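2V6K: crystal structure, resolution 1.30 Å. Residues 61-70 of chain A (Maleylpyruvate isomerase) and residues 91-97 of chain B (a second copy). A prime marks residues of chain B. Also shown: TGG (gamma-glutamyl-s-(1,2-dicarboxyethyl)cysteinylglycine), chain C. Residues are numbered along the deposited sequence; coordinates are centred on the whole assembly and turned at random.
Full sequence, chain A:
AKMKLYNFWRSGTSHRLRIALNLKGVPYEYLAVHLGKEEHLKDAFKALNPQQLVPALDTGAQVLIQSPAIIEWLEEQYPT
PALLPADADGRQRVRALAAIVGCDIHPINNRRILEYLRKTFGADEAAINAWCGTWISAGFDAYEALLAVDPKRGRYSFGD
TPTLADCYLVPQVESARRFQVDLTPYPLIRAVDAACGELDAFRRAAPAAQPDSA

Chain A (61-70) AQVLIQSPAI
Chain B, residues 91-97: RQRVRAL

What ties the strand of chain A to the helix of chain B? Gln92′ NE2 donates to Ile65 O at 2.9 Å, and Arg93′ NH1 donates to Val63 O at 3.3 Å, so consecutive helix residues serve the carbonyls of Val63 and Ile65, two residues apart. Water 1 reinforces the first link, accepting from Ile65 N (2.9 Å) and donating to Gln92′ OE1 (2.7 Å).

How do these side chains reach? The N-to-C directions of the strand through Val63 and Leu64 and the helix through Arg91′ to Leu97′ differ by 40°, axes 9.0 Å apart at closest approach. Gln92′ (t, m) leaves sideways; Arg93′ (m, m, t, chi4 -176°) starts away, yet its end returns, with Leu64 CD2 over one guanidinium face, 3.6 Å from Arg93′ NH2.

Which CA atoms lie nearest each other? Ala69 and Arg95′ have CA atoms 5.2 Å apart. Ala69, helical at -71/-41, points its CB toward chain B, 3.6 Å from Arg95′ CB and 4.1 Å from Ala96′ CB. Water 2 donates to Ala69 O (3.1 Å) and accepts from Arg95′ NH1 (3.0 Å).

What does Gln66 do between strand and helix? At phi/psi 74/97 it sits at the N-cap position, right before the helix that begins at Ser67, where Ile70 N donates to Gln66 O (2.9 Å). Gln66 CB lies 4.0 Å from Ala96′ CB, while Gln66 OE1 accepts from TGG NN1 (2.7 Å), so one side chain touches both partner and ligand.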

ATOM      1  N   ALA A  61       4.418 -19.095  16.024  1.00 16.61           N
ATOM      2  CA  ALA A  61       5.672 -18.585  16.566  1.00 17.83           C
ATOM      3  C   ALA A  61       5.614 -17.073  16.795  1.00 18.04           C
ATOM      4  O   ALA A  61       6.198 -16.564  17.752  1.00 19.08           O
ATOM      5  CB  ALA A  61       6.837 -18.949  15.651  1.00 18.04           C
ATOM      6  N   GLN A  62       4.914 -16.361  15.911  1.00 18.34           N
ATOM      7  CA  GLN A  62       4.723 -14.915  16.057  1.00 17.56           C
ATOM      8  C   GLN A  62       3.492 -14.437  15.285  1.00 15.03           C
ATOM      9  O   GLN A  62       2.950 -15.170  14.455  1.00 14.11           O
ATOM     10  CB  GLN A  62       5.983 -14.149  15.621  1.00 19.43           C
ATOM     11  CG  GLN A  62       5.987 -12.636  15.911  1.00 23.84           C
ATOM     12  CD  GLN A  62       5.701 -12.284  17.359  1.00 26.78           C
ATOM     13  OE1 GLN A  62       4.544 -12.231  17.783  1.00 29.03           O
ATOM     14  NE2 GLN A  62       6.755 -12.015  18.123  1.00 30.28           N
ATOM     15  N   VAL A  63       3.054 -13.215  15.583  1.00 13.91           N
ATOM     16  CA  VAL A  63       1.913 -12.597  14.911  1.00 11.68           C
ATOM     17  C   VAL A  63       2.379 -11.653  13.805  1.00 10.68           C
ATOM     18  O   VAL A  63       3.082 -10.666  14.052  1.00 13.19           O
ATOM     19  CB  VAL A  63       0.991 -11.835  15.896  1.00 12.17           C
ATOM     20  CG1 VAL A  63      -0.230 -11.290  15.166  1.00 13.20           C
ATOM     21  CG2 VAL A  63       0.554 -12.746  17.037  1.00 13.25           C
ATOM     22  N   LEU A  64       1.985 -11.980  12.582  1.00  6.63           N
ATOM     23  CA  LEU A  64       2.304 -11.174  11.416  1.00  6.68           C
ATOM     24  C   LEU A  64       1.171 -10.216  11.125  1.00  5.28           C
ATOM     25  O   LEU A  64      -0.004 -10.575  11.251  1.00  5.66           O
ATOM     26  CB  LEU A  64       2.512 -12.064  10.196  1.00  6.18           C
ATOM     27  CG  LEU A  64       3.503 -13.228  10.301  1.00  6.92           C
ATOM     28  CD1 LEU A  64       3.599 -13.917   8.965  1.00  8.14           C
ATOM     29  CD2 LEU A  64       4.873 -12.768  10.771  1.00  8.78           C
ATOM     30  N   ILE A  65       1.530  -9.001  10.735  1.00  4.41           N
ATOM     31  CA  ILE A  65       0.543  -8.011  10.318  1.00  4.84           C
ATOM     32  C   ILE A  65       0.863  -7.519   8.911  1.00  4.82           C
ATOM     33  O   ILE A  65       1.930  -7.822   8.367  1.00  5.25           O
ATOM     34  CB  ILE A  65       0.442  -6.820  11.310  1.00  4.77           C
ATOM     35  CG1 ILE A  65       1.723  -5.976  11.298  1.00  6.03           C
ATOM     36  CG2 ILE A  65       0.107  -7.329  12.712  1.00  6.11           C
ATOM     37  CD1 ILE A  65       1.557  -4.593  11.915  1.00  7.48           C
ATOM     38  N   GLN A  66      -0.071  -6.756   8.344  1.00  4.49           N
ATOM     39  CA  GLN A  66       0.030  -6.165   7.002  1.00  4.66           C
ATOM     40  C   GLN A  66      -0.147  -7.184   5.886  1.00  4.86           C
ATOM     41  O   GLN A  66       0.806  -7.870   5.488  1.00  5.07           O
ATOM     42  CB  GLN A  66       1.321  -5.363   6.826  1.00  4.71           C
ATOM     43  CG  GLN A  66       1.256  -4.037   7.555  1.00  4.40           C
ATOM     44  CD  GLN A  66       0.217  -3.099   6.977  1.00  4.03           C
ATOM     45  OE1 GLN A  66      -0.091  -3.138   5.777  1.00  5.29           O
ATOM     46  NE2 GLN A  66      -0.347  -2.250   7.835  1.00  5.43           N
ATOM     47  N   SER A  67      -1.367  -7.277   5.360  1.00  5.10           N
ATOM     48  CA  SER A  67      -1.634  -8.261   4.316  1.00  4.81           C
ATOM     49  C   SER A  67      -0.634  -8.233   3.144  1.00  5.11           C
ATOM     50  O   SER A  67      -0.272  -9.298   2.659  1.00  5.34           O
ATOM     51  CB  SER A  67      -3.098  -8.223   3.846  1.00  5.28           C
ATOM     52  OG  SER A  67      -3.422  -7.057   3.114  1.00  5.62           O
ATOM     53  N   PRO A  68      -0.169  -7.045   2.686  1.00  4.62           N
ATOM     54  CA  PRO A  68       0.800  -7.131   1.585  1.00  4.84           C
ATOM     55  C   PRO A  68       2.076  -7.887   1.952  1.00  5.32           C
ATOM     56  O   PRO A  68       2.596  -8.665   1.139  1.00  5.40           O
ATOM     57  CB  PRO A  68       1.104  -5.661   1.276  1.00  5.10           C
ATOM     58  CG  PRO A  68      -0.142  -4.956   1.695  1.00  4.95           C
ATOM     59  CD  PRO A  68      -0.493  -5.636   2.986  1.00  5.36           C
ATOM     60  N   ALA A  69       2.567  -7.655   3.168  1.00  4.70           N
ATOM     61  CA  ALA A  69       3.773  -8.311   3.671  1.00  4.53           C
ATOM     62  C   ALA A  69       3.534  -9.793   3.962  1.00  4.76           C
ATOM     63  O   ALA A  69       4.395 -10.641   3.677  1.00  5.26           O
ATOM     64  CB  ALA A  69       4.266  -7.598   4.916  1.00  4.94           C
ATOM     65  N   ILE A  70       2.376 -10.105   4.539  1.00  5.11           N
ATOM     66  CA  ILE A  70       2.017 -11.495   4.803  1.00  5.16           C
ATOM     67  C   ILE A  70       1.919 -12.279   3.500  1.00  5.14           C
ATOM     68  O   ILE A  70       2.412 -13.406   3.418  1.00  4.97           O
ATOM     69  CB  ILE A  70       0.694 -11.610   5.590  1.00  4.70           C
ATOM     70  CG1 ILE A  70       0.823 -10.924   6.950  1.00  5.12           C
ATOM     71  CG2 ILE A  70       0.312 -13.081   5.764  1.00  5.30           C
ATOM     72  CD1 ILE A  70      -0.501 -10.730   7.684  1.00  6.04           C
TER
ATOM     73  N   ARG B  91      12.380 -10.073   6.258  1.00  8.59           N
ATOM     74  CA  ARG B  91      11.741  -9.587   5.027  1.00  9.92           C
ATOM     75  C   ARG B  91      10.313  -9.158   5.333  1.00  8.59           C
ATOM     76  O   ARG B  91       9.887  -8.068   4.947  1.00  8.00           O
ATOM     77  CB  ARG B  91      11.703 -10.675   3.940  1.00 10.16           C
ATOM     78  CG  ARG B  91      12.967 -10.874   3.120  1.00 13.12           C
ATOM     79  CD  ARG B  91      12.896 -12.176   2.298  1.00 17.96           C
ATOM     80  NE  ARG B  91      11.927 -12.133   1.192  1.00 25.34           N
ATOM     81  CZ  ARG B  91      10.794 -12.839   1.125  1.00 25.77           C
ATOM     82  NH1 ARG B  91      10.450 -13.670   2.105  1.00 25.48           N
ATOM     83  NH2 ARG B  91       9.995 -12.720   0.065  1.00 15.26           N
ATOM     84  N   GLN B  92       9.576 -10.027   6.019  1.00  6.78           N
ATOM     85  CA  GLN B  92       8.182  -9.745   6.327  1.00  6.60           C
ATOM     86  C   GLN B  92       8.048  -8.518   7.228  1.00  6.46           C
ATOM     87  O   GLN B  92       7.169  -7.678   7.002  1.00  6.89           O
ATOM     88  CB  GLN B  92       7.509 -10.974   6.936  1.00  6.47           C
ATOM     89  CG  GLN B  92       5.981 -10.932   6.910  1.00  6.51           C
ATOM     90  CD  GLN B  92       5.385 -10.055   7.993  1.00  7.11           C
ATOM     91  OE1 GLN B  92       6.004  -9.815   9.037  1.00  8.20           O
ATOM     92  NE2 GLN B  92       4.167  -9.581   7.757  1.00  7.11           N
ATOM     93  N   ARG B  93       8.920  -8.401   8.228  1.00  7.03           N
ATOM     94  CA  ARG B  93       8.862  -7.277   9.170  1.00  7.49           C
ATOM     95  C   ARG B  93       9.153  -5.946   8.495  1.00  5.98           C
ATOM     96  O   ARG B  93       8.479  -4.951   8.764  1.00  5.80           O
ATOM     97  CB  ARG B  93       9.849  -7.459  10.329  1.00  8.66           C
ATOM     98  CG  ARG B  93       9.747  -8.769  11.080  1.00 15.47           C
ATOM     99  CD  ARG B  93       8.424  -8.927  11.792  1.00 18.99           C
ATOM    100  NE  ARG B  93       8.295 -10.288  12.307  1.00 22.01           N
ATOM    101  CZ  ARG B  93       7.222 -10.779  12.920  1.00 23.48           C
ATOM    102  NH1 ARG B  93       6.140 -10.033  13.119  1.00 23.49           N
ATOM    103  NH2 ARG B  93       7.237 -12.038  13.330  1.00 23.27           N
ATOM    104  N   VAL B  94      10.165  -5.925   7.633  1.00  5.08           N
ATOM    105  CA  VAL B  94      10.521  -4.707   6.906  1.00  4.75           C
ATOM    106  C   VAL B  94       9.396  -4.329   5.944  1.00  4.79           C
ATOM    107  O   VAL B  94       9.009  -3.160   5.861  1.00  5.04           O
ATOM    108  CB  VAL B  94      11.879  -4.852   6.184  1.00  4.55           C
ATOM    109  CG1 VAL B  94      12.137  -3.653   5.285  1.00  6.53           C
ATOM    110  CG2 VAL B  94      13.000  -4.977   7.202  1.00  5.76           C
ATOM    111  N   ARG B  95       8.846  -5.312   5.238  1.00  4.07           N
ATOM    112  CA  ARG B  95       7.705  -5.037   4.369  1.00  3.79           C
ATOM    113  C   ARG B  95       6.485  -4.547   5.144  1.00  4.42           C
ATOM    114  O   ARG B  95       5.745  -3.703   4.643  1.00  4.18           O
ATOM    115  CB  ARG B  95       7.354  -6.261   3.525  1.00  4.29           C
ATOM    116  CG  ARG B  95       8.342  -6.534   2.406  1.00  4.95           C
ATOM    117  CD  ARG B  95       7.822  -7.644   1.513  1.00  5.92           C
ATOM    118  NE  ARG B  95       8.664  -7.850   0.336  1.00  5.50           N
ATOM    119  CZ  ARG B  95       9.262  -8.988   0.013  1.00  4.84           C
ATOM    120  NH1 ARG B  95       9.124 -10.071   0.773  1.00  6.29           N
ATOM    121  NH2 ARG B  95       9.993  -9.038  -1.086  1.00  5.38           N
ATOM    122  N   ALA B  96       6.284  -5.063   6.357  1.00  4.25           N
ATOM    123  CA  ALA B  96       5.144  -4.645   7.172  1.00  3.82           C
ATOM    124  C   ALA B  96       5.296  -3.195   7.618  1.00  4.45           C
ATOM    125  O   ALA B  96       4.342  -2.419   7.530  1.00  4.48           O
ATOM    126  CB  ALA B  96       4.960  -5.565   8.370  1.00  3.93           C
ATOM    127  N   LEU B  97       6.486  -2.821   8.078  1.00  4.06           N
ATOM    128  CA  LEU B  97       6.742  -1.429   8.447  1.00  3.98           C
ATOM    129  C   LEU B  97       6.495  -0.504   7.269  1.00  3.96           C
ATOM    130  O   LEU B  97       5.819   0.519   7.412  1.00  4.91           O
ATOM    131  CB  LEU B  97       8.175  -1.253   8.951  1.00  4.04           C
ATOM    132  CG  LEU B  97       8.487  -1.849  10.326  1.00  5.23           C
ATOM    133  CD1 LEU B  97       9.984  -1.835  10.572  1.00  7.74           C
ATOM    134  CD2 LEU B  97       7.751  -1.118  11.452  1.00  7.64           C
TER
HETATM  135  OC1 TGG C1213      -3.488  -4.678   4.226  1.00  8.53           O
HETATM  136  CO1 TGG C1213      -3.390  -4.501   5.457  1.00  7.71           C
HETATM  137  OT1 TGG C1213      -3.332  -5.430   6.289  1.00  7.87           O
HETATM  138  CA1 TGG C1213      -3.321  -3.084   5.949  1.00  7.94           C
HETATM  139  NN1 TGG C1213      -2.565  -2.260   5.013  1.00  8.80           N
HETATM  140  CB1 TGG C1213      -4.718  -2.485   6.077  1.00  8.71           C
HETATM  141  CG1 TGG C1213      -5.536  -3.211   7.132  1.00  7.87           C
HETATM  142  CD1 TGG C1213      -6.826  -2.506   7.532  1.00 11.53           C
HETATM  143  OE1 TGG C1213      -7.216  -1.439   6.702  1.00  8.77           O
HETATM  144  NN2 TGG C1213      -7.881  -3.458   7.693  1.00  7.78           N
HETATM  145  CA2 TGG C1213      -9.271  -3.092   7.712  1.00  7.01           C
HETATM  146  CO2 TGG C1213      -9.498  -2.654   9.153  1.00  9.77           C
HETATM  147  OC2 TGG C1213      -9.402  -3.696  10.093  1.00  8.13           O
HETATM  148  NN3 TGG C1213     -10.614  -1.780   9.355  1.00  8.27           N
HETATM  149  CA3 TGG C1213     -11.061  -1.484  10.701  1.00  8.57           C
HETATM  150  CO3 TGG C1213     -11.295  -0.007  10.841  1.00  9.97           C
HETATM  151  OC3 TGG C1213     -11.092   0.738   9.862  1.00  8.78           O
HETATM  152  OT3 TGG C1213     -11.701   0.394  11.956  1.00 10.18           O
HETATM  153  CB2 TGG C1213      -9.962  -4.351   7.226  1.00  8.39           C
HETATM  154  SG2 TGG C1213     -11.703  -4.393   7.400  1.00  9.73           S
HETATM  155  CD2 TGG C1213     -12.458  -3.237   6.308  1.00  9.76           C
HETATM  156  CE2 TGG C1213     -12.361  -3.737   4.886  1.00 12.94           C
HETATM  157  OE2 TGG C1213     -13.380  -4.162   4.295  1.00 13.45           O
HETATM  158  OF2 TGG C1213     -11.244  -3.719   4.320  1.00 14.73           O
HETATM  159  CF2 TGG C1213     -13.898  -3.126   6.809  1.00 11.69           C
HETATM  160  CH2 TGG C1213     -14.705  -2.041   6.141  1.00 12.64           C
HETATM  161  OI2 TGG C1213     -14.118  -1.158   5.490  1.00 11.33           O
HETATM  162  OJ2 TGG C1213     -15.951  -2.084   6.265  1.00 14.59           O
HETATM  163  O   HOH W   1       4.374  -8.474  10.778  1.00 11.82           O
HETATM  164  O   HOH W   2       7.404 -10.563   3.146  1.00 11.59           O